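Local atomic coordinates of glyoxalase-like domain protein (Staphylococcus aureus, PDB entry 3P8A), a protein that is of unknown function but carries a glyoxalase-like domain of the VOC family, many members of which are metal-dependent enzymes. Residues M137-H142 / V147-L152; S206-W211 / F235-G240; P258-I263 / I267-P272. One frame throughout, in Å; residues are numbered along the deposited sequence.

Contact 1 (M137-H142 / V147-L152)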
loop_
_atom_site.group_PDB
_atom_site.type_symbol
_atom_site.label_atom_id
_atom_site.label_comp_id
_atom_site.label_asym_id
_atom_site.label_seq_id
_atom_site.Cartn_x
_atom_site.Cartn_y
_atom_site.Cartn_z
HETATM N N MSE A 137 13.607 8.474 3.343
HETATM C CA MSE A 137 12.682 8.339 4.465
HETATM C C MSE A 137 13.319 7.578 5.615
HETATM O O MSE A 137 14.166 6.708 5.402
HETATM C CB MSE A 137 11.452 7.529 4.019
HETATM C CG MSE A 137 10.571 8.195 2.974
HETATM SE SE MSE A 137 9.401 9.609 3.668
HETATM C CE MSE A 137 8.380 8.598 4.981
ATOM N N GLU A 138 12.841 7.845 6.832
ATOM C CA GLU A 138 13.295 7.151 8.025
ATOM C C GLU A 138 12.261 7.229 9.135
ATOM O O GLU A 138 11.380 8.085 9.122
ATOM C CB GLU A 138 14.654 7.689 8.544
ATOM C CG GLU A 138 14.618 9.119 9.070
ATOM C CD GLU A 138 15.825 9.557 9.882
ATOM O OE1 GLU A 138 15.641 10.382 10.809
ATOM O OE2 GLU A 138 16.953 9.095 9.589
ATOM N N ARG A 139 12.395 6.332 10.091
ATOM C CA ARG A 139 11.646 6.285 11.335
ATOM C C ARG A 139 12.507 5.543 12.346
ATOM O O ARG A 139 13.219 4.598 11.984
ATOM C CB ARG A 139 10.189 5.728 11.210
ATOM C CG ARG A 139 10.052 4.294 10.736
ATOM C CD ARG A 139 8.631 3.736 10.837
ATOM N NE ARG A 139 8.450 2.570 9.967
ATOM C CZ ARG A 139 8.786 1.314 10.267
ATOM N NH1 ARG A 139 9.333 1.027 11.443
ATOM N NH2 ARG A 139 8.586 0.341 9.392
ATOM N N ASP A 140 12.490 6.006 13.604
ATOM C CA ASP A 140 13.266 5.375 14.673
ATOM C C ASP A 140 12.590 4.094 15.129
ATOM O O ASP A 140 11.354 4.011 15.143
ATOM C CB ASP A 140 13.383 6.327 15.875
ATOM C CG ASP A 140 13.984 7.688 15.580
ATOM O OD1 ASP A 140 14.930 7.757 14.760
ATOM O OD2 ASP A 140 13.518 8.685 16.187
ATOM N N THR A 141 13.406 3.082 15.478
ATOM C CA THR A 141 12.905 1.835 16.054
ATOM C C THR A 141 12.796 2.091 17.574
ATOM O O THR A 141 13.368 3.071 18.065
ATOM C CB THR A 141 13.770 0.625 15.642
ATOM O OG1 THR A 141 13.080 -0.582 15.986
ATOM C CG2 THR A 141 15.172 0.639 16.266
ATOM N N HIS A 142 12.064 1.252 18.316
ATOM C CA HIS A 142 11.895 1.464 19.764
ATOM C C HIS A 142 13.184 1.240 20.597
ATOM O O HIS A 142 13.184 1.482 21.804
ATOM C CB HIS A 142 10.697 0.655 20.294
ATOM C CG HIS A 142 9.365 1.266 19.978
ATOM N ND1 HIS A 142 8.854 1.270 18.690
ATOM C CD2 HIS A 142 8.465 1.849 20.806
ATOM C CE1 HIS A 142 7.672 1.862 18.779
ATOM N NE2 HIS A 142 7.396 2.224 20.032
ATOM N N VAL A 147 15.207 2.894 10.965
ATOM C CA VAL A 147 14.951 2.101 9.765
ATOM C C VAL A 147 14.893 3.059 8.580
ATOM O O VAL A 147 14.224 4.083 8.672
ATOM C CB VAL A 147 13.724 1.142 9.860
ATOM C CG1 VAL A 147 13.973 0.012 10.863
ATOM C CG2 VAL A 147 12.445 1.883 10.203
ATOM N N LYS A 148 15.652 2.780 7.507
ATOM C CA LYS A 148 15.717 3.673 6.346
ATOM C C LYS A 148 15.193 3.072 5.038
ATOM O O LYS A 148 15.288 1.860 4.794
ATOM C CB LYS A 148 17.131 4.250 6.149
ATOM C CG LYS A 148 17.643 5.080 7.326
ATOM C CD LYS A 148 18.571 6.213 6.890
ATOM C CE LYS A 148 20.037 5.885 7.006
ATOM N NZ LYS A 148 20.880 7.088 6.783
ATOM N N TRP A 149 14.618 3.939 4.202
ATOM C CA TRP A 149 14.097 3.558 2.896
ATOM C C TRP A 149 13.968 4.761 1.971
ATOM O O TRP A 149 14.100 5.911 2.411
ATOM C CB TRP A 149 12.757 2.788 3.038
ATOM C CG TRP A 149 11.591 3.603 3.506
ATOM C CD1 TRP A 149 10.636 4.178 2.723
ATOM C CD2 TRP A 149 11.241 3.918 4.864
ATOM N NE1 TRP A 149 9.682 4.784 3.505
ATOM C CE2 TRP A 149 10.027 4.642 4.825
ATOM C CE3 TRP A 149 11.822 3.636 6.119
ATOM C CZ2 TRP A 149 9.411 5.135 5.982
ATOM C CZ3 TRP A 149 11.198 4.108 7.265
ATOM C CH2 TRP A 149 10.005 4.843 7.191
ATOM N N GLN A 150 13.711 4.482 0.692
ATOM C CA GLN A 150 13.454 5.486 -0.334
ATOM C C GLN A 150 12.111 5.194 -0.971
ATOM O O GLN A 150 11.770 4.032 -1.185
ATOM C CB GLN A 150 14.509 5.468 -1.446
ATOM C CG GLN A 150 15.933 5.731 -0.992
ATOM C CD GLN A 150 16.850 5.395 -2.136
ATOM O OE1 GLN A 150 17.492 4.338 -2.172
ATOM N NE2 GLN A 150 16.814 6.215 -3.169
ATOM N N LEU A 151 11.373 6.247 -1.305
ATOM C CA LEU A 151 10.093 6.142 -1.997
ATOM C C LEU A 151 10.181 6.846 -3.354
ATOM O O LEU A 151 10.918 7.816 -3.503
ATOM C CB LEU A 151 8.953 6.756 -1.173
ATOM C CG LEU A 151 8.693 6.144 0.209
ATOM C CD1 LEU A 151 7.554 6.835 0.871
ATOM C CD2 LEU A 151 8.383 4.661 0.122
ATOM N N LEU A 152 9.435 6.358 -4.338
ATOM C CA LEU A 152 9.354 6.967 -5.664
ATOM C C LEU A 152 7.876 6.978 -6.012
ATOM O O LEU A 152 7.176 5.981 -5.799
ATOM C CB LEU A 152 10.162 6.172 -6.693
ATOM C CG LEU A 152 10.167 6.691 -8.147
ATOM C CD1 LEU A 152 11.053 7.924 -8.304
ATOM C CD2 LEU A 152 10.594 5.594 -9.082
#

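Contact 2 (S206-W211 / F235-G240)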
loop_
_atom_site.group_PDB
_atom_site.type_symbol
_atom_site.label_atom_id
_atom_site.label_comp_id
_atom_site.label_asym_id
_atom_site.label_seq_id
_atom_site.Cartn_x
_atom_site.Cartn_y
_atom_site.Cartn_z
ATOM N N SER A 206 -5.155 0.311 -17.944
ATOM C CA SER A 206 -4.216 0.845 -18.936
ATOM C C SER A 206 -2.993 1.452 -18.236
ATOM O O SER A 206 -1.862 1.128 -18.604
ATOM C CB SER A 206 -4.919 1.874 -19.830
ATOM O OG SER A 206 -4.002 2.583 -20.646
ATOM N N ASN A 207 -3.222 2.280 -17.194
ATOM C CA ASN A 207 -2.169 2.921 -16.414
ATOM C C ASN A 207 -1.327 1.922 -15.650
ATOM O O ASN A 207 -0.107 2.036 -15.677
ATOM C CB ASN A 207 -2.746 3.942 -15.419
ATOM C CG ASN A 207 -3.163 5.226 -16.071
ATOM O OD1 ASN A 207 -2.776 5.519 -17.199
ATOM N ND2 ASN A 207 -3.977 6.000 -15.377
ATOM N N TRP A 208 -1.968 0.964 -14.951
ATOM C CA TRP A 208 -1.254 -0.042 -14.166
ATOM C C TRP A 208 -0.472 -1.011 -15.040
ATOM O O TRP A 208 0.625 -1.420 -14.653
ATOM C CB TRP A 208 -2.192 -0.786 -13.228
ATOM C CG TRP A 208 -2.642 0.002 -12.021
ATOM C CD1 TRP A 208 -2.885 1.342 -11.951
ATOM C CD2 TRP A 208 -3.047 -0.544 -10.764
ATOM N NE1 TRP A 208 -3.363 1.675 -10.700
ATOM C CE2 TRP A 208 -3.464 0.535 -9.948
ATOM C CE3 TRP A 208 -3.049 -1.842 -10.223
ATOM C CZ2 TRP A 208 -3.881 0.354 -8.622
ATOM C CZ3 TRP A 208 -3.447 -2.020 -8.904
ATOM C CH2 TRP A 208 -3.863 -0.934 -8.121
ATOM N N LEU A 209 -0.987 -1.353 -16.230
ATOM C CA LEU A 209 -0.207 -2.219 -17.147
ATOM C C LEU A 209 1.069 -1.505 -17.621
ATOM O O LEU A 209 2.137 -2.118 -17.677
ATOM C CB LEU A 209 -1.034 -2.639 -18.364
ATOM C CG LEU A 209 -2.171 -3.611 -18.107
ATOM C CD1 LEU A 209 -3.130 -3.627 -19.275
ATOM C CD2 LEU A 209 -1.658 -5.001 -17.785
ATOM N N LYS A 210 0.949 -0.199 -17.885
ATOM C CA LYS A 210 2.007 0.673 -18.364
ATOM C C LYS A 210 3.068 0.883 -17.294
ATOM O O LYS A 210 4.244 0.591 -17.536
ATOM C CB LYS A 210 1.400 2.015 -18.769
ATOM C CG LYS A 210 2.198 2.785 -19.811
ATOM C CD LYS A 210 1.598 4.161 -20.102
ATOM C CE LYS A 210 0.430 4.165 -21.078
ATOM N NZ LYS A 210 0.873 4.057 -22.489
ATOM N N TRP A 211 2.649 1.351 -16.101
ATOM C CA TRP A 211 3.533 1.663 -14.985
ATOM C C TRP A 211 4.159 0.457 -14.278
ATOM O O TRP A 211 5.320 0.521 -13.881
ATOM C CB TRP A 211 2.794 2.510 -13.950
ATOM C CG TRP A 211 2.168 3.777 -14.458
ATOM C CD1 TRP A 211 2.623 4.577 -15.467
ATOM C CD2 TRP A 211 1.061 4.471 -13.865
ATOM N NE1 TRP A 211 1.829 5.698 -15.577
ATOM C CE2 TRP A 211 0.864 5.659 -14.603
ATOM C CE3 TRP A 211 0.183 4.176 -12.801
ATOM C CZ2 TRP A 211 -0.179 6.545 -14.327
ATOM C CZ3 TRP A 211 -0.843 5.061 -12.519
ATOM C CH2 TRP A 211 -1.021 6.228 -13.274
ATOM N N PHE A 235 -4.542 -8.400 -8.399
ATOM C CA PHE A 235 -5.035 -7.033 -8.309
ATOM C C PHE A 235 -6.313 -6.996 -9.104
ATOM O O PHE A 235 -6.286 -7.116 -10.333
ATOM C CB PHE A 235 -4.002 -6.010 -8.836
ATOM C CG PHE A 235 -2.748 -6.056 -8.017
ATOM C CD1 PHE A 235 -2.693 -5.442 -6.762
ATOM C CD2 PHE A 235 -1.663 -6.834 -8.421
ATOM C CE1 PHE A 235 -1.545 -5.538 -5.968
ATOM C CE2 PHE A 235 -0.523 -6.941 -7.612
ATOM C CZ PHE A 235 -0.474 -6.290 -6.397
ATOM N N ARG A 236 -7.443 -6.926 -8.400
ATOM C CA ARG A 236 -8.723 -6.894 -9.054
ATOM C C ARG A 236 -9.229 -5.477 -9.099
ATOM O O ARG A 236 -9.403 -4.861 -8.045
ATOM C CB ARG A 236 -9.730 -7.849 -8.355
ATOM C CG ARG A 236 -11.133 -7.796 -8.995
ATOM C CD ARG A 236 -11.997 -8.934 -8.536
ATOM N NE ARG A 236 -11.487 -10.199 -9.063
ATOM C CZ ARG A 236 -12.058 -11.384 -8.902
ATOM N NH1 ARG A 236 -13.176 -11.500 -8.203
ATOM N NH2 ARG A 236 -11.517 -12.462 -9.447
ATOM N N ILE A 237 -9.440 -4.953 -10.318
ATOM C CA ILE A 237 -10.011 -3.622 -10.567
ATOM C C ILE A 237 -11.428 -3.910 -11.030
ATOM O O ILE A 237 -11.622 -4.586 -12.038
ATOM C CB ILE A 237 -9.234 -2.787 -11.642
ATOM C CG1 ILE A 237 -7.674 -2.853 -11.499
ATOM C CG2 ILE A 237 -9.767 -1.337 -11.771
ATOM C CD1 ILE A 237 -7.053 -2.342 -10.173
ATOM N N GLU A 238 -12.411 -3.478 -10.251
ATOM C CA GLU A 238 -13.792 -3.691 -10.589
ATOM C C GLU A 238 -14.547 -2.387 -10.716
ATOM O O GLU A 238 -14.210 -1.386 -10.081
ATOM C CB GLU A 238 -14.483 -4.714 -9.675
ATOM C CG GLU A 238 -14.532 -4.381 -8.201
ATOM C CD GLU A 238 -15.186 -5.447 -7.344
ATOM O OE1 GLU A 238 -15.686 -5.094 -6.253
ATOM O OE2 GLU A 238 -15.168 -6.634 -7.741
ATOM N N ASP A 239 -15.547 -2.400 -11.589
ATOM C CA ASP A 239 -16.408 -1.249 -11.824
ATOM C C ASP A 239 -17.145 -0.939 -10.518
ATOM O O ASP A 239 -17.566 -1.852 -9.820
ATOM C CB ASP A 239 -17.447 -1.594 -12.899
ATOM C CG ASP A 239 -16.876 -1.787 -14.286
ATOM O OD1 ASP A 239 -15.816 -1.203 -14.575
ATOM O OD2 ASP A 239 -17.505 -2.508 -15.092
ATOM N N GLY A 240 -17.252 0.333 -10.189
ATOM C CA GLY A 240 -17.972 0.735 -8.992
ATOM C C GLY A 240 -18.501 2.138 -9.099
ATOM O O GLY A 240 -18.111 2.896 -9.991
#

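Contact 3 (P258-I263 / I267-P272)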
loop_
_atom_site.group_PDB
_atom_site.type_symbol
_atom_site.label_atom_id
_atom_site.label_comp_id
_atom_site.label_asym_id
_atom_site.label_seq_id
_atom_site.Cartn_x
_atom_site.Cartn_y
_atom_site.Cartn_z
ATOM N N PRO A 258 -15.118 -18.832 5.494
ATOM C CA PRO A 258 -14.736 -17.450 5.168
ATOM C C PRO A 258 -15.431 -16.446 6.081
ATOM O O PRO A 258 -16.438 -16.776 6.709
ATOM C CB PRO A 258 -15.217 -17.264 3.724
ATOM C CG PRO A 258 -15.659 -18.607 3.255
ATOM C CD PRO A 258 -15.992 -19.407 4.453
ATOM N N TYR A 259 -14.874 -15.233 6.168
ATOM C CA TYR A 259 -15.480 -14.131 6.910
ATOM C C TYR A 259 -14.850 -12.828 6.484
ATOM O O TYR A 259 -13.712 -12.804 6.013
ATOM C CB TYR A 259 -15.426 -14.311 8.447
ATOM C CG TYR A 259 -14.029 -14.377 9.018
ATOM C CD1 TYR A 259 -13.375 -13.228 9.442
ATOM C CD2 TYR A 259 -13.358 -15.593 9.134
ATOM C CE1 TYR A 259 -12.098 -13.286 9.987
ATOM C CE2 TYR A 259 -12.069 -15.657 9.654
ATOM C CZ TYR A 259 -11.452 -14.502 10.100
ATOM O OH TYR A 259 -10.171 -14.543 10.589
ATOM N N SER A 260 -15.566 -11.759 6.699
ATOM C CA SER A 260 -15.094 -10.433 6.368
ATOM C C SER A 260 -15.251 -9.527 7.549
ATOM O O SER A 260 -16.251 -9.593 8.266
ATOM C CB SER A 260 -15.858 -9.874 5.176
ATOM O OG SER A 260 -15.845 -10.781 4.092
ATOM N N ILE A 261 -14.284 -8.636 7.721
ATOM C CA ILE A 261 -14.330 -7.673 8.802
ATOM C C ILE A 261 -14.327 -6.285 8.186
ATOM O O ILE A 261 -13.400 -5.954 7.435
ATOM C CB ILE A 261 -13.174 -7.839 9.839
ATOM C CG1 ILE A 261 -13.067 -9.299 10.364
ATOM C CG2 ILE A 261 -13.313 -6.818 10.994
ATOM C CD1 ILE A 261 -11.819 -9.596 11.191
ATOM N N PHE A 262 -15.364 -5.488 8.490
ATOM C CA PHE A 262 -15.398 -4.105 8.037
ATOM C C PHE A 262 -14.936 -3.284 9.197
ATOM O O PHE A 262 -15.554 -3.311 10.273
ATOM C CB PHE A 262 -16.761 -3.581 7.535
ATOM C CG PHE A 262 -16.714 -2.073 7.344
ATOM C CD1 PHE A 262 -16.237 -1.517 6.161
ATOM C CD2 PHE A 262 -17.038 -1.210 8.390
ATOM C CE1 PHE A 262 -16.163 -0.136 6.003
ATOM C CE2 PHE A 262 -16.925 0.178 8.241
ATOM C CZ PHE A 262 -16.527 0.706 7.044
ATOM N N ILE A 263 -13.828 -2.568 9.004
ATOM C CA ILE A 263 -13.283 -1.760 10.073
ATOM C C ILE A 263 -12.620 -0.494 9.577
ATOM O O ILE A 263 -11.777 -0.539 8.680
ATOM C CB ILE A 263 -12.401 -2.625 11.023
ATOM C CG1 ILE A 263 -11.980 -1.855 12.279
ATOM C CG2 ILE A 263 -11.228 -3.314 10.300
ATOM C CD1 ILE A 263 -11.829 -2.772 13.539
ATOM N N ILE A 267 -12.050 -3.204 4.267
ATOM C CA ILE A 267 -12.632 -4.547 4.345
ATOM C C ILE A 267 -11.515 -5.555 4.324
ATOM O O ILE A 267 -10.708 -5.555 3.394
ATOM C CB ILE A 267 -13.698 -4.843 3.253
ATOM C CG1 ILE A 267 -14.792 -3.747 3.233
ATOM C CG2 ILE A 267 -14.316 -6.267 3.435
ATOM C CD1 ILE A 267 -15.537 -3.674 1.979
ATOM N N TYR A 268 -11.432 -6.367 5.379
ATOM C CA TYR A 268 -10.442 -7.442 5.454
ATOM C C TYR A 268 -11.238 -8.728 5.273
ATOM O O TYR A 268 -12.084 -9.023 6.107
ATOM C CB TYR A 268 -9.701 -7.420 6.798
ATOM C CG TYR A 268 -8.820 -6.199 6.996
ATOM C CD1 TYR A 268 -7.447 -6.258 6.757
ATOM C CD2 TYR A 268 -9.359 -4.985 7.418
ATOM C CE1 TYR A 268 -6.633 -5.136 6.926
ATOM C CE2 TYR A 268 -8.554 -3.856 7.588
ATOM C CZ TYR A 268 -7.188 -3.941 7.356
ATOM O OH TYR A 268 -6.391 -2.829 7.531
ATOM N N ARG A 269 -11.045 -9.436 4.139
ATOM C CA ARG A 269 -11.736 -10.704 3.859
ATOM C C ARG A 269 -10.793 -11.857 4.151
ATOM O O ARG A 269 -9.642 -11.829 3.709
ATOM C CB ARG A 269 -12.225 -10.768 2.398
ATOM C CG ARG A 269 -13.353 -9.798 2.069
ATOM C CD ARG A 269 -13.672 -9.693 0.578
ATOM N NE ARG A 269 -14.167 -10.955 0.009
ATOM C CZ ARG A 269 -14.512 -11.136 -1.266
ATOM N NH1 ARG A 269 -14.437 -10.133 -2.134
ATOM N NH2 ARG A 269 -14.926 -12.326 -1.685
ATOM N N PHE A 270 -11.261 -12.866 4.903
ATOM C CA PHE A 270 -10.450 -14.025 5.260
ATOM C C PHE A 270 -11.045 -15.267 4.672
ATOM O O PHE A 270 -12.258 -15.488 4.766
ATOM C CB PHE A 270 -10.287 -14.160 6.777
ATOM C CG PHE A 270 -9.581 -12.995 7.440
ATOM C CD1 PHE A 270 -8.219 -13.052 7.719
ATOM C CD2 PHE A 270 -10.271 -11.824 7.754
ATOM C CE1 PHE A 270 -7.569 -11.966 8.328
ATOM C CE2 PHE A 270 -9.620 -10.745 8.361
ATOM C CZ PHE A 270 -8.283 -10.837 8.670
ATOM N N GLU A 271 -10.201 -16.075 4.024
ATOM C CA GLU A 271 -10.662 -17.299 3.382
ATOM C C GLU A 271 -9.825 -18.505 3.786
ATOM O O GLU A 271 -8.604 -18.371 3.937
ATOM C CB GLU A 271 -10.710 -17.118 1.845
ATOM C CG GLU A 271 -11.733 -16.068 1.424
ATOM C CD GLU A 271 -11.977 -15.795 -0.049
ATOM O OE1 GLU A 271 -11.348 -16.460 -0.905
ATOM O OE2 GLU A 271 -12.810 -14.907 -0.343
ATOM N N PRO A 272 -10.455 -19.694 3.946
ATOM C CA PRO A 272 -9.679 -20.905 4.291
ATOM C C PRO A 272 -8.715 -21.357 3.187
ATOM O O PRO A 272 -8.899 -20.990 2.014
ATOM C CB PRO A 272 -10.767 -21.975 4.515
ATOM C CG PRO A 272 -12.056 -21.234 4.608
ATOM C CD PRO A 272 -11.888 -20.014 3.776
#

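Contact 1 (M137-H142 / V147-L152)
M137 and R139 are tied to W149 and V147 by two pairs of backbone hydrogen bonds, the ladder of an antiparallel beta hairpin. At one rung M137 N gives to W149 O at 2.8 Å and W149 N returns to M137 O; at the next hydrogen-bonded pair, V147 N reaches R139 O at 2.8 Å, with R139 N to V147 O longer. Between them lies the non-hydrogen-bonded pair E138 and K148, where E138 CA approaches V147 O to 3.3 Å.

The aromatic contact is a CH-pi one. M137, a selenomethionine, sets its CB over the five-membered ring of W149, 3.4 Å from the centroid, and the bent chain brings CE, on the same side, to W149 CZ2. With chi1 at 69°, W149 CG sits between its N and carbonyl carbon, which turns a face of the indole against M137 CB.

R139 comes in at the rim of that indole, CG 3.6 Å from W149 CH2 and near the ring plane, while V147 CG2 lies over one face of the R139 guanidinium. R139 NH2 hydrogen-bonds a bound glycerol.

Strand 130-139 forms the outer edge of its sheet; inward, strand 147-155 pairs with strand 166-170, whose W170 ring meets W149.

Contact 2 (S206-W211 / F235-G240)
Helix 201-212 packs against one face of the C-terminal mixed beta sheet, and this contact is where the helix points a tryptophan at strand 234-239. The helix follows strand 189-198, and in the sheet it packs on, strands 215-219, 223-227, 234-239 and 189-198 lie side by side in that order, consistent with the VOC (glyoxalase-like) fold. A single helix residue, W208, does the touching, and it meets F235 and I237, two alternate residues that point from the strand toward the helix. All three are buried, and the contact is wholly apolar.

W208 puts the six-membered half of its indole forward. Its CG stands anti to the carbonyl carbon (chi1 -74°), a position that sends the ring off the helix toward the strand, with CZ3 meeting both partners. F235 approaches at the indole's edge, near its plane: F235 CB is 4.0 Å from W208 CZ3, and the two side chains run at about a right angle to one another. I237 instead comes over a face.

Other groups close round the same indole: P165, L226 of the adjacent strand and I110 of strand 106-113 all touch W208, and F212 meets it edge-to-face. I110 also touches F235, so this one side chain from the other sheet meets both sides of the contact.

I237 CD1 lies 4.0 Å from the centroid of the six-membered ring of W208, only 17° off the ring normal, in a CH-pi contact whose nearest ring atom is W208 CZ3 at 3.8 Å.

Contact 3 (P258-I263 / I267-P272)
Y259 O takes the shortest bond of this hairpin, from F270 N at 2.7 Å, and the N-H points almost straight at it (172°). In return Y259 N gives to F270 O at 3.0 Å. One hydrogen-bonded pair further on, I261 N donates to Y268 O and Y268 N to I261 O at 2.9 Å. These four bonds make an antiparallel pair of strands, 259-263 and 266-272, joined by a tight connection. The non-hydrogen-bonded pairs S260 with R269 and F262 with I267 alternate with them, and S260 CA comes within 3.3 Å of Y268 O.

On the face carrying Y259, I261, Y268 and F270, the rings of Y259 and F270 are nearly parallel, planes 18° apart, yet slid so far that they barely overlap. What lies over the Y259 ring is F270 CB, 3.7 Å from the centroid, and the Y259 OH in turn stands above the F270 ring near its rim. A chi1 of 62° tips the Y259 phenol over its own backbone toward F270. I261 CD1 meets F270 CE2, and I263 CG2 touches Y268 CD2 and CE2 obliquely.

The opposite face carries S260, F262, I267 and R269. There S260 OG lies 3.4 Å from R269 CG.

The buried Y268 ring meets F40 and F107 edge-to-face, and its OH hydrogen-bonds H30. The backbone bonds thus fix the pairing of a sheet-edge hairpin; on its aromatic face Y268 and F270 are buried, whereas Y259 and I261 remain partly exposed, and the hydroxyl that Y268 carries inward finds a polar partner there.

How the contacts relate
The three contacts follow one another along the chain, and none touches another. Contacts 2 and 3 reach the same C-terminal sheet, the first through strand 234-239 and the second through the hairpin at its edge strand 259-263; their centres are 22 Å apart, their nearest atoms about 6 Å. Contact 1 belongs to the other sheet, where its hairpin likewise includes an edge strand, 130-139. Its centre lies 29 Å from that of contact 2 and 30 Å from that of contact 3, on the opposite side of the chain's centre from both. The glycerol bound by R139 in contact 1 probably came from the crystallisation liquor, so it identifies no active site by itself.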